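Local coordinates for protein monoacylglycerol lipase (Palaeococcus ferrophilus, PDB 6QE2) that hydrolyses monoacylglycerols to glycerol and free fatty acids, as an archaeal lipase of the alpha/beta-hydrolase fold, at residues 5-10 with 74-79; 81-86 with 91-96; 183-188 with 215-220; 234-239 with 243-248. One frame throughout, in Å; residues are numbered along the deposited sequence.

How the contacts relate
Followed from the N terminus, the four contacts come in series: each closes before the next opens, so none nests within or crosses another. Contact 1 closes the longest loop, bringing the edge strand 5-8 back to the C-terminal end of helix 63-77. The chain then runs straight into strand 82-86, where contact 2 ties the strand to the helix that follows it, and Ile74 packs on Pro81 and Tyr96 to join the two contacts. Contact 3 links the ends of helices 171-186 and 209-217, and its Glu187 forms a salt bridge with Arg95 of contact 2. Contact 4 folds the loop at 234-239 onto helix 242-256, with Phe236 packing against Phe84 and His86.

Contact 1: 5-10 with 74-79; sequences RAKFGT and IEELGE
A surface salt bridge between Lys7 and Glu76 joins an edge strand of the alpha/beta-hydrolase sheet to the C-terminal end of helix 63-77. Strand 5-8 is the outermost on its side, running antiparallel to strand 42-46, while Glu76 sits in the last turn of the helix. The example illustrates how exposed charges can connect elements whose backbones stay well apart: the closest alpha carbons, CA of Lys7 and CA of Leu77, are separated by 10.4 Å, so long side chains do all the bridging. Glu76 sets off with CG opposite its backbone N (chi1 175°) and continues extended, which carries the carboxylate out toward the strand. Lys7 approaches from the other direction, and bends at its third and fourth torsions bring the ammonium group round to the acid. The resulting hydrogen bond is weak, with Lys7 NZ 3.4 Å from Glu76 OE2. A second positive charge stands near the other carboxylate oxygen: Arg5, extended from CG to NE, slides past Glu76 with Arg5 NH1 4.1 Å from Glu76 OE1 and its guanidinium plane 44° from that of the carboxylate. This pair is longer than a salt bridge. Tyr44, on the adjoining strand 42-46, mediates between them, since its OH is hydrogen-bonded to both Arg5 NH1 and Glu76 OE1, while Ser72 takes Arg5 NH2. The two basic groups would probably offset the negative charge of a glutamate placed near the C-terminal end of a helix. Just past that end, Gly78 takes a positive phi, and Gly78 N is hydrogen-bonded to Ile74 O at 3.0 Å.

Contact 2: 81-86 with 91-96; sequences PFLFGH and LTVIRY
Leu83 and Val93 meet through aliphatic carbons, CB of Leu83 lying 3.8 Å from CG1 of Val93. The same leucine sends its CD1 methyl to the tyrosine at the next turn of the helix, where CD1 of Leu83 is 3.7 Å from CD2 of Tyr96 and the two side chains cross at about a right angle. Val93 also presses on the backbone of the strand: with CG1 beside its own N (chi1 -64°), both methyls are turned to Gly85, and CG2 of Val93 comes 3.9 Å from N of Gly85. The absence of a side chain on Gly85 makes this possible, since a CB there would fall only 2.9 Å from CG1 of Val93. Strand and helix axes can therefore approach to 7.2 Å, at 143° between their directions. In the next shell, Val17 and Val19 of strand 15-19 pack on Leu83 and Val93, and the hydroxyl of Tyr96 is hydrogen-bonded to OD1 of Asp71. Beyond lies strand 106-110, which completes the beta-alpha-beta unit. Close strand-helix contact through glycine is characteristic of the nucleophile elbow of alpha/beta hydrolases, and the GxSxG motif beginning at Gly85 probably serves as that elbow here.

Contact 3: 183-188 with 215-220; sequences RAHKEA and FEELKV
His185 and Glu217 both place CG beside the backbone N (chi1 -77° in Glu217), and the extended glutamate chain carries its carboxylate across to the imidazole ring. The imidazole ND1 of His185 donates to OE2 of Glu217 at 2.8 Å, with an N-H...O angle of 163°. The oxygen receives it on its syn lone pair and lies in the ring plane, although ring and carboxylate planes are turned 75° apart. Behind the acid, the chains draw close: CB of Ala188 touches CB of Glu217 at 3.6 Å, and CD2 of Leu218 rests 3.6 Å from O of Ala188. That carbonyl is not left to hydrocarbon alone, because a water donates to Ala188 O at 2.8 Å and accepts from Lys219 N at 2.9 Å. The contact thus ties the C-terminal ends of helices 171-186 and 209-217. An alanine here in place of Glu217 would probably leave ND1 of His185 without its acceptor and the ring freer to turn. The other ring nitrogen, NE2, is hydrogen-bonded to the carbonyl oxygen of Leu114; with an acceptor at each nitrogen, the histidine is probably doubly protonated, a state the nearby carboxylate would be expected to favour.

Contact 4: 234-239 with 243-248; sequences EIFEDP and EEFHRA
One face of the Phe236 ring takes CE2 of Phe245, while NE2 of His246 lies at its edge, in the ring plane. Phe245 in turn offers that edge to Phe236 and a face to Ile235, whose CB stands 4.0 Å from the ring centroid in a CH-pi contact. The two phenylalanines form a T-shaped pair, with centroids 4.7 Å apart and planes at 81°. The fit is tight, CE2 of Phe245 coming 3.3 Å from CD2 of Phe236. Toward His246 the roles are reversed, for Phe236 now supplies the edge to the imidazole face in an offset edge-to-face pair, centroids 6.0 Å apart. Phe236, Phe245 and His246 together form an aromatic cluster. CG of Phe245 lies opposite its backbone N (chi1 171°), which directs the ring from helix 242-256 into the loop. There a type I turn from Ile235 to Asp238, closed by Asp238 N to Ile235 O at 3.1 Å, presents Ile235 and Phe236 side by side. An alanine in place of Phe245 would probably open a gap against CB and CG2 of Ile235 and leave the covered face of Phe236 without its aromatic partner. The cluster continues to Tyr29 and His86, whose rings meet Phe236 edge-to-face, and the loop directly follows His233, probably the histidine of a Ser-His-Asp triad. The His246 ring is held through ND1 by Gly242 O, and its CE1 edge lies 3.2 Å from Phe236 O, so the polarised C-H of the imidazole is likely to find the carbonyl electrostatically favourable.

Contact 1: 5-10 with 74-79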
# COMPACT_ATOMS: atom_id res chain seq x y z
N ARG A 5 10.00 13.63 0.03
CA ARG A 5 10.13 12.87 1.25
C ARG A 5 9.85 13.79 2.42
O ARG A 5 10.27 14.94 2.42
CB ARG A 5 11.55 12.31 1.39
CG ARG A 5 12.02 11.43 0.24
CD ARG A 5 13.53 11.33 0.26
NE ARG A 5 14.05 10.39 -0.73
CZ ARG A 5 14.45 9.16 -0.45
NH1 ARG A 5 14.40 8.71 0.79
NH2 ARG A 5 14.92 8.38 -1.41
N ALA A 6 9.14 13.29 3.43
CA ALA A 6 8.85 14.11 4.58
C ALA A 6 8.81 13.31 5.86
O ALA A 6 8.28 12.21 5.89
CB ALA A 6 7.53 14.83 4.39
N LYS A 7 9.40 13.85 6.91
CA LYS A 7 9.36 13.19 8.21
C LYS A 7 8.43 13.98 9.13
O LYS A 7 8.52 15.20 9.21
CB LYS A 7 10.75 13.08 8.84
CG LYS A 7 11.75 12.26 8.02
CD LYS A 7 12.98 11.94 8.86
CE LYS A 7 13.95 13.09 8.93
NZ LYS A 7 15.36 12.61 8.90
N PHE A 8 7.57 13.25 9.84
CA PHE A 8 6.58 13.86 10.73
C PHE A 8 6.76 13.29 12.13
O PHE A 8 6.95 12.09 12.31
CB PHE A 8 5.14 13.60 10.26
CG PHE A 8 4.84 14.13 8.88
CD1 PHE A 8 4.90 13.31 7.78
CD2 PHE A 8 4.47 15.45 8.71
CE1 PHE A 8 4.61 13.79 6.51
CE2 PHE A 8 4.18 15.95 7.45
CZ PHE A 8 4.25 15.12 6.35
N GLY A 9 6.69 14.17 13.13
CA GLY A 9 6.69 13.73 14.51
C GLY A 9 8.06 13.36 15.03
O GLY A 9 9.10 13.56 14.39
N THR A 10 8.06 12.82 16.25
CA THR A 10 9.25 12.41 16.97
C THR A 10 9.22 10.90 17.18
O THR A 10 8.20 10.38 17.67
CB THR A 10 9.35 13.12 18.33
OG1 THR A 10 9.29 14.54 18.13
CG2 THR A 10 10.65 12.77 19.03
N ILE A 74 15.41 3.17 5.09
CA ILE A 74 15.93 2.44 6.25
C ILE A 74 17.40 2.76 6.47
O ILE A 74 17.86 2.89 7.62
CB ILE A 74 15.67 0.93 6.08
CG1 ILE A 74 14.17 0.65 6.14
CG2 ILE A 74 16.39 0.12 7.15
CD1 ILE A 74 13.81 -0.79 5.88
N GLU A 75 18.17 2.93 5.39
CA GLU A 75 19.57 3.34 5.55
C GLU A 75 19.67 4.72 6.18
O GLU A 75 20.53 4.96 7.04
CB GLU A 75 20.27 3.36 4.19
CG GLU A 75 21.77 3.68 4.30
CD GLU A 75 22.52 3.64 2.98
OE1 GLU A 75 22.55 2.58 2.31
OE2 GLU A 75 23.11 4.68 2.62
N GLU A 76 18.81 5.65 5.76
CA GLU A 76 18.82 7.00 6.32
C GLU A 76 18.45 6.99 7.80
O GLU A 76 19.06 7.71 8.61
CB GLU A 76 17.84 7.89 5.55
CG GLU A 76 17.68 9.29 6.13
CD GLU A 76 16.58 10.07 5.44
OE1 GLU A 76 16.10 9.60 4.38
OE2 GLU A 76 16.19 11.14 5.95
N LEU A 77 17.45 6.19 8.18
CA LEU A 77 16.99 6.19 9.56
C LEU A 77 17.97 5.50 10.49
O LEU A 77 18.04 5.84 11.68
CB LEU A 77 15.63 5.49 9.65
CG LEU A 77 14.47 6.21 8.96
CD1 LEU A 77 13.17 5.41 9.06
CD2 LEU A 77 14.29 7.62 9.52
N GLY A 78 18.70 4.51 9.99
CA GLY A 78 19.67 3.82 10.81
C GLY A 78 19.06 2.84 11.79
O GLY A 78 19.73 2.34 12.69
N GLU A 79 17.76 2.50 11.61
CA GLU A 79 17.10 1.57 12.51
C GLU A 79 15.97 0.89 11.75
O GLU A 79 15.61 1.34 10.66
CB GLU A 79 16.59 2.28 13.76
CG GLU A 79 15.56 3.32 13.49
CD GLU A 79 15.13 4.03 14.77
OE1 GLU A 79 15.92 4.84 15.28
OE2 GLU A 79 13.99 3.76 15.27

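Contact 2: 81-86 with 91-96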
# COMPACT_ATOMS: atom_id res chain seq x y z
N PRO A 81 12.31 0.03 10.83
CA PRO A 81 10.99 0.65 11.00
C PRO A 81 9.86 -0.34 10.91
O PRO A 81 10.06 -1.50 10.54
CB PRO A 81 10.92 1.64 9.85
CG PRO A 81 11.62 0.83 8.73
CD PRO A 81 12.68 -0.03 9.39
N PHE A 82 8.68 0.12 11.30
CA PHE A 82 7.46 -0.54 10.84
C PHE A 82 7.11 -0.02 9.45
O PHE A 82 7.44 1.11 9.09
CB PHE A 82 6.30 -0.26 11.79
CG PHE A 82 6.44 -0.93 13.13
CD1 PHE A 82 7.00 -0.25 14.20
CD2 PHE A 82 6.00 -2.22 13.32
CE1 PHE A 82 7.12 -0.87 15.44
CE2 PHE A 82 6.11 -2.84 14.55
CZ PHE A 82 6.68 -2.16 15.61
N LEU A 83 6.44 -0.86 8.66
CA LEU A 83 5.92 -0.45 7.36
C LEU A 83 4.39 -0.42 7.39
O LEU A 83 3.76 -1.32 7.94
CB LEU A 83 6.37 -1.41 6.25
CG LEU A 83 7.86 -1.68 6.08
CD1 LEU A 83 8.07 -2.63 4.91
CD2 LEU A 83 8.60 -0.38 5.85
N PHE A 84 3.82 0.63 6.79
CA PHE A 84 2.38 0.70 6.53
C PHE A 84 2.18 0.99 5.06
O PHE A 84 2.69 2.00 4.55
CB PHE A 84 1.70 1.79 7.37
CG PHE A 84 0.24 1.95 7.04
CD1 PHE A 84 -0.71 1.16 7.66
CD2 PHE A 84 -0.17 2.85 6.07
CE1 PHE A 84 -2.04 1.28 7.33
CE2 PHE A 84 -1.51 2.97 5.75
CZ PHE A 84 -2.45 2.19 6.38
N GLY A 85 1.41 0.15 4.38
CA GLY A 85 1.14 0.35 2.97
C GLY A 85 -0.32 0.09 2.66
O GLY A 85 -0.97 -0.74 3.30
N HIS A 86 -0.83 0.81 1.66
CA HIS A 86 -2.22 0.66 1.23
C HIS A 86 -2.28 0.29 -0.25
O HIS A 86 -1.66 0.95 -1.08
CB HIS A 86 -3.02 1.93 1.48
CG HIS A 86 -4.35 1.94 0.81
ND1 HIS A 86 -5.41 1.16 1.25
CD2 HIS A 86 -4.80 2.60 -0.28
CE1 HIS A 86 -6.45 1.35 0.46
NE2 HIS A 86 -6.11 2.22 -0.47
N LEU A 91 0.72 -4.28 -1.16
CA LEU A 91 1.49 -5.30 -1.85
C LEU A 91 2.98 -5.05 -1.71
O LEU A 91 3.77 -5.97 -1.46
CB LEU A 91 1.09 -5.35 -3.33
CG LEU A 91 1.97 -6.21 -4.24
CD1 LEU A 91 1.95 -7.66 -3.81
CD2 LEU A 91 1.51 -6.06 -5.69
N THR A 92 3.39 -3.78 -1.86
CA THR A 92 4.80 -3.42 -1.79
C THR A 92 5.40 -3.73 -0.43
O THR A 92 6.51 -4.28 -0.34
CB THR A 92 4.95 -1.94 -2.14
OG1 THR A 92 4.47 -1.71 -3.47
CG2 THR A 92 6.41 -1.50 -2.06
N VAL A 93 4.70 -3.39 0.66
CA VAL A 93 5.29 -3.63 1.97
C VAL A 93 5.31 -5.12 2.30
O VAL A 93 6.22 -5.60 2.98
CB VAL A 93 4.56 -2.81 3.06
CG1 VAL A 93 4.75 -1.33 2.78
CG2 VAL A 93 3.08 -3.15 3.13
N ILE A 94 4.35 -5.89 1.78
CA ILE A 94 4.42 -7.34 1.93
C ILE A 94 5.63 -7.89 1.17
O ILE A 94 6.38 -8.73 1.69
CB ILE A 94 3.10 -7.98 1.46
CG1 ILE A 94 1.99 -7.64 2.45
CG2 ILE A 94 3.26 -9.49 1.31
CD1 ILE A 94 0.60 -7.91 1.94
N ARG A 95 5.84 -7.43 -0.06
CA ARG A 95 7.01 -7.88 -0.82
C ARG A 95 8.31 -7.45 -0.15
O ARG A 95 9.30 -8.19 -0.19
CB ARG A 95 6.95 -7.36 -2.25
CG ARG A 95 5.84 -7.98 -3.08
CD ARG A 95 6.13 -9.45 -3.45
NE ARG A 95 7.35 -9.57 -4.25
CZ ARG A 95 8.33 -10.43 -4.00
NH1 ARG A 95 8.24 -11.28 -2.98
NH2 ARG A 95 9.41 -10.46 -4.78
N TYR A 96 8.31 -6.28 0.49
CA TYR A 96 9.50 -5.86 1.23
C TYR A 96 9.74 -6.78 2.42
O TYR A 96 10.88 -7.19 2.68
CB TYR A 96 9.36 -4.41 1.69
CG TYR A 96 10.71 -3.83 2.05
CD1 TYR A 96 11.49 -3.20 1.09
CD2 TYR A 96 11.21 -3.94 3.34
CE1 TYR A 96 12.73 -2.68 1.41
CE2 TYR A 96 12.46 -3.42 3.67
CZ TYR A 96 13.21 -2.80 2.69
OH TYR A 96 14.45 -2.28 3.00

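Contact 3: 183-188 with 215-220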
# COMPACT_ATOMS: atom_id res chain seq x y z
N ARG A 183 4.15 -13.27 -6.73
CA ARG A 183 5.29 -13.56 -5.87
C ARG A 183 4.94 -13.37 -4.41
O ARG A 183 5.52 -14.03 -3.54
CB ARG A 183 6.48 -12.69 -6.25
CG ARG A 183 6.98 -13.03 -7.64
CD ARG A 183 8.18 -12.12 -7.88
NE ARG A 183 8.74 -12.34 -9.20
CZ ARG A 183 9.62 -11.52 -9.78
NH1 ARG A 183 10.01 -10.40 -9.17
NH2 ARG A 183 10.08 -11.81 -10.99
N ALA A 184 3.97 -12.49 -4.12
CA ALA A 184 3.63 -12.22 -2.72
C ALA A 184 3.08 -13.48 -2.08
O ALA A 184 3.37 -13.77 -0.91
CB ALA A 184 2.60 -11.09 -2.59
N HIS A 185 2.32 -14.27 -2.85
CA HIS A 185 1.81 -15.52 -2.32
C HIS A 185 2.89 -16.59 -2.29
O HIS A 185 3.01 -17.32 -1.30
CB HIS A 185 0.62 -15.97 -3.14
CG HIS A 185 -0.57 -15.07 -3.02
ND1 HIS A 185 -1.40 -15.09 -1.91
CD2 HIS A 185 -1.07 -14.13 -3.85
CE1 HIS A 185 -2.36 -14.20 -2.07
NE2 HIS A 185 -2.19 -13.60 -3.24
N LYS A 186 3.71 -16.68 -3.34
CA LYS A 186 4.70 -17.74 -3.43
C LYS A 186 5.74 -17.64 -2.32
O LYS A 186 6.21 -18.66 -1.81
CB LYS A 186 5.39 -17.72 -4.80
CG LYS A 186 4.50 -18.21 -5.92
CD LYS A 186 5.23 -18.17 -7.26
CE LYS A 186 4.35 -18.69 -8.38
NZ LYS A 186 5.01 -18.58 -9.71
N GLU A 187 6.11 -16.42 -1.93
CA GLU A 187 7.17 -16.18 -0.96
C GLU A 187 6.64 -15.84 0.43
O GLU A 187 7.39 -15.29 1.25
CB GLU A 187 8.10 -15.08 -1.46
CG GLU A 187 8.69 -15.38 -2.83
CD GLU A 187 9.75 -14.38 -3.26
OE1 GLU A 187 10.12 -13.50 -2.45
OE2 GLU A 187 10.22 -14.48 -4.41
N ALA A 188 5.37 -16.17 0.71
CA ALA A 188 4.75 -15.79 1.98
C ALA A 188 5.54 -16.30 3.18
O ALA A 188 5.63 -15.62 4.21
CB ALA A 188 3.31 -16.30 2.03
N PHE A 215 -2.89 -14.83 4.58
CA PHE A 215 -2.85 -15.07 6.00
C PHE A 215 -2.57 -16.54 6.27
O PHE A 215 -1.75 -16.87 7.10
CB PHE A 215 -4.20 -14.67 6.59
CG PHE A 215 -4.29 -14.87 8.07
CD1 PHE A 215 -3.81 -13.92 8.93
CD2 PHE A 215 -4.87 -16.00 8.59
CE1 PHE A 215 -3.90 -14.09 10.29
CE2 PHE A 215 -4.96 -16.18 9.95
CZ PHE A 215 -4.47 -15.22 10.80
N GLU A 216 -3.25 -17.42 5.56
CA GLU A 216 -3.04 -18.86 5.69
C GLU A 216 -1.67 -19.30 5.16
O GLU A 216 -1.12 -20.28 5.61
CB GLU A 216 -4.22 -19.62 5.08
CG GLU A 216 -5.52 -18.98 5.52
CD GLU A 216 -6.73 -19.86 5.41
OE1 GLU A 216 -6.83 -20.64 4.45
OE2 GLU A 216 -7.61 -19.74 6.28
N GLU A 217 -1.14 -18.57 4.20
CA GLU A 217 0.14 -18.90 3.59
C GLU A 217 1.31 -18.47 4.47
O GLU A 217 2.38 -19.04 4.39
CB GLU A 217 0.26 -18.25 2.22
CG GLU A 217 -0.52 -18.97 1.14
CD GLU A 217 -0.87 -18.08 -0.03
OE1 GLU A 217 -1.37 -18.59 -1.04
OE2 GLU A 217 -0.65 -16.87 0.06
N LEU A 218 1.10 -17.46 5.29
CA LEU A 218 2.16 -16.99 6.16
C LEU A 218 2.54 -18.04 7.19
O LEU A 218 1.70 -18.79 7.65
CB LEU A 218 1.73 -15.73 6.89
CG LEU A 218 1.50 -14.45 6.10
CD1 LEU A 218 0.77 -13.47 6.98
CD2 LEU A 218 2.81 -13.87 5.62
N LYS A 219 3.82 -18.08 7.55
CA LYS A 219 4.31 -19.01 8.54
C LYS A 219 4.65 -18.30 9.85
O LYS A 219 4.78 -18.94 10.88
CB LYS A 219 5.52 -19.78 8.03
CG LYS A 219 5.15 -20.88 7.06
CD LYS A 219 4.12 -21.83 7.64
CE LYS A 219 3.19 -22.37 6.57
NZ LYS A 219 1.88 -21.67 6.58
N VAL A 220 4.81 -16.99 9.79
CA VAL A 220 5.08 -16.22 10.99
C VAL A 220 3.90 -16.37 11.94
O VAL A 220 2.73 -16.40 11.52
CB VAL A 220 5.34 -14.74 10.64
CG1 VAL A 220 4.11 -14.10 9.99
CG2 VAL A 220 5.78 -13.95 11.86
O HOH W 1 5.75 -15.98 6.94

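Contact 4: 234-239 with 243-248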
# COMPACT_ATOMS: atom_id res chain seq x y z
N GLU A 234 -11.19 1.60 0.31
CA GLU A 234 -10.61 2.54 1.26
C GLU A 234 -11.47 2.53 2.52
O GLU A 234 -12.62 2.99 2.51
CB GLU A 234 -10.52 3.94 0.67
CG GLU A 234 -9.49 4.04 -0.42
CD GLU A 234 -9.32 5.44 -0.96
OE1 GLU A 234 -9.99 6.36 -0.45
OE2 GLU A 234 -8.53 5.61 -1.91
N ILE A 235 -10.92 1.97 3.60
CA ILE A 235 -11.62 1.97 4.89
C ILE A 235 -11.37 3.27 5.65
O ILE A 235 -12.13 3.56 6.60
CB ILE A 235 -11.20 0.74 5.71
CG1 ILE A 235 -11.20 -0.51 4.84
CG2 ILE A 235 -12.15 0.51 6.89
CD1 ILE A 235 -10.51 -1.70 5.46
N PHE A 236 -10.38 4.07 5.25
CA PHE A 236 -9.91 5.22 6.02
C PHE A 236 -11.02 6.20 6.34
O PHE A 236 -11.05 6.78 7.44
CB PHE A 236 -8.80 5.96 5.27
CG PHE A 236 -7.59 5.12 4.98
CD1 PHE A 236 -7.52 4.35 3.83
CD2 PHE A 236 -6.51 5.13 5.85
CE1 PHE A 236 -6.41 3.59 3.56
CE2 PHE A 236 -5.39 4.36 5.58
CZ PHE A 236 -5.34 3.59 4.44
N GLU A 237 -11.86 6.47 5.35
CA GLU A 237 -12.95 7.42 5.50
C GLU A 237 -14.34 6.78 5.53
O GLU A 237 -15.34 7.48 5.38
CB GLU A 237 -12.87 8.49 4.41
CG GLU A 237 -11.46 9.02 4.20
CD GLU A 237 -11.40 10.16 3.21
OE1 GLU A 237 -11.85 11.27 3.55
OE2 GLU A 237 -10.89 9.95 2.09
N ASP A 238 -14.40 5.47 5.71
CA ASP A 238 -15.69 4.79 5.75
C ASP A 238 -16.48 5.35 6.92
O ASP A 238 -15.95 5.51 8.01
CB ASP A 238 -15.48 3.29 5.95
CG ASP A 238 -16.75 2.49 5.73
OD1 ASP A 238 -17.40 2.11 6.72
OD2 ASP A 238 -17.09 2.23 4.56
N PRO A 239 -17.80 5.58 6.68
CA PRO A 239 -18.69 6.14 7.72
C PRO A 239 -18.80 5.24 8.91
O PRO A 239 -18.73 5.72 10.05
CB PRO A 239 -20.03 6.27 6.98
CG PRO A 239 -19.65 6.32 5.47
CD PRO A 239 -18.55 5.32 5.41
N GLU A 243 -13.00 5.29 11.82
CA GLU A 243 -12.34 5.58 13.08
C GLU A 243 -11.77 4.31 13.71
O GLU A 243 -10.64 4.30 14.22
CB GLU A 243 -13.33 6.25 14.04
CG GLU A 243 -12.57 6.76 15.24
CD GLU A 243 -13.49 7.11 16.40
OE1 GLU A 243 -14.63 7.54 16.13
OE2 GLU A 243 -13.09 6.89 17.55
N GLU A 244 -12.53 3.23 13.65
CA GLU A 244 -12.09 1.94 14.16
C GLU A 244 -10.87 1.43 13.41
O GLU A 244 -9.97 0.83 14.00
CB GLU A 244 -13.22 0.91 14.10
CG GLU A 244 -12.95 -0.36 14.89
CD GLU A 244 -14.23 -1.08 15.28
OE1 GLU A 244 -15.30 -0.44 15.26
OE2 GLU A 244 -14.17 -2.29 15.61
N PHE A 245 -10.86 1.66 12.11
CA PHE A 245 -9.76 1.24 11.26
C PHE A 245 -8.47 1.93 11.70
O PHE A 245 -7.43 1.30 11.82
CB PHE A 245 -10.10 1.58 9.81
CG PHE A 245 -8.97 1.40 8.84
CD1 PHE A 245 -8.62 0.13 8.40
CD2 PHE A 245 -8.30 2.49 8.32
CE1 PHE A 245 -7.59 -0.03 7.49
CE2 PHE A 245 -7.28 2.33 7.41
CZ PHE A 245 -6.92 1.06 7.00
N HIS A 246 -8.57 3.23 11.96
CA HIS A 246 -7.41 3.99 12.41
C HIS A 246 -6.94 3.51 13.78
O HIS A 246 -5.74 3.39 14.03
CB HIS A 246 -7.72 5.48 12.44
CG HIS A 246 -7.63 6.15 11.11
ND1 HIS A 246 -8.73 6.37 10.31
CD2 HIS A 246 -6.57 6.65 10.43
CE1 HIS A 246 -8.35 6.97 9.20
NE2 HIS A 246 -7.05 7.15 9.24
N ARG A 247 -7.90 3.24 14.66
CA ARG A 247 -7.59 2.79 16.01
C ARG A 247 -6.89 1.44 16.05
O ARG A 247 -5.97 1.24 16.83
CB ARG A 247 -8.86 2.75 16.86
CG ARG A 247 -8.64 2.23 18.27
CD ARG A 247 -9.74 2.67 19.22
NE ARG A 247 -11.08 2.48 18.66
CZ ARG A 247 -11.83 3.45 18.17
NH1 ARG A 247 -11.39 4.71 18.17
NH2 ARG A 247 -13.03 3.18 17.67
N ALA A 248 -7.31 0.51 15.19
CA ALA A 248 -6.70 -0.81 15.15
C ALA A 248 -5.26 -0.73 14.72
O ALA A 248 -4.42 -1.43 15.23
CB ALA A 248 -7.46 -1.72 14.21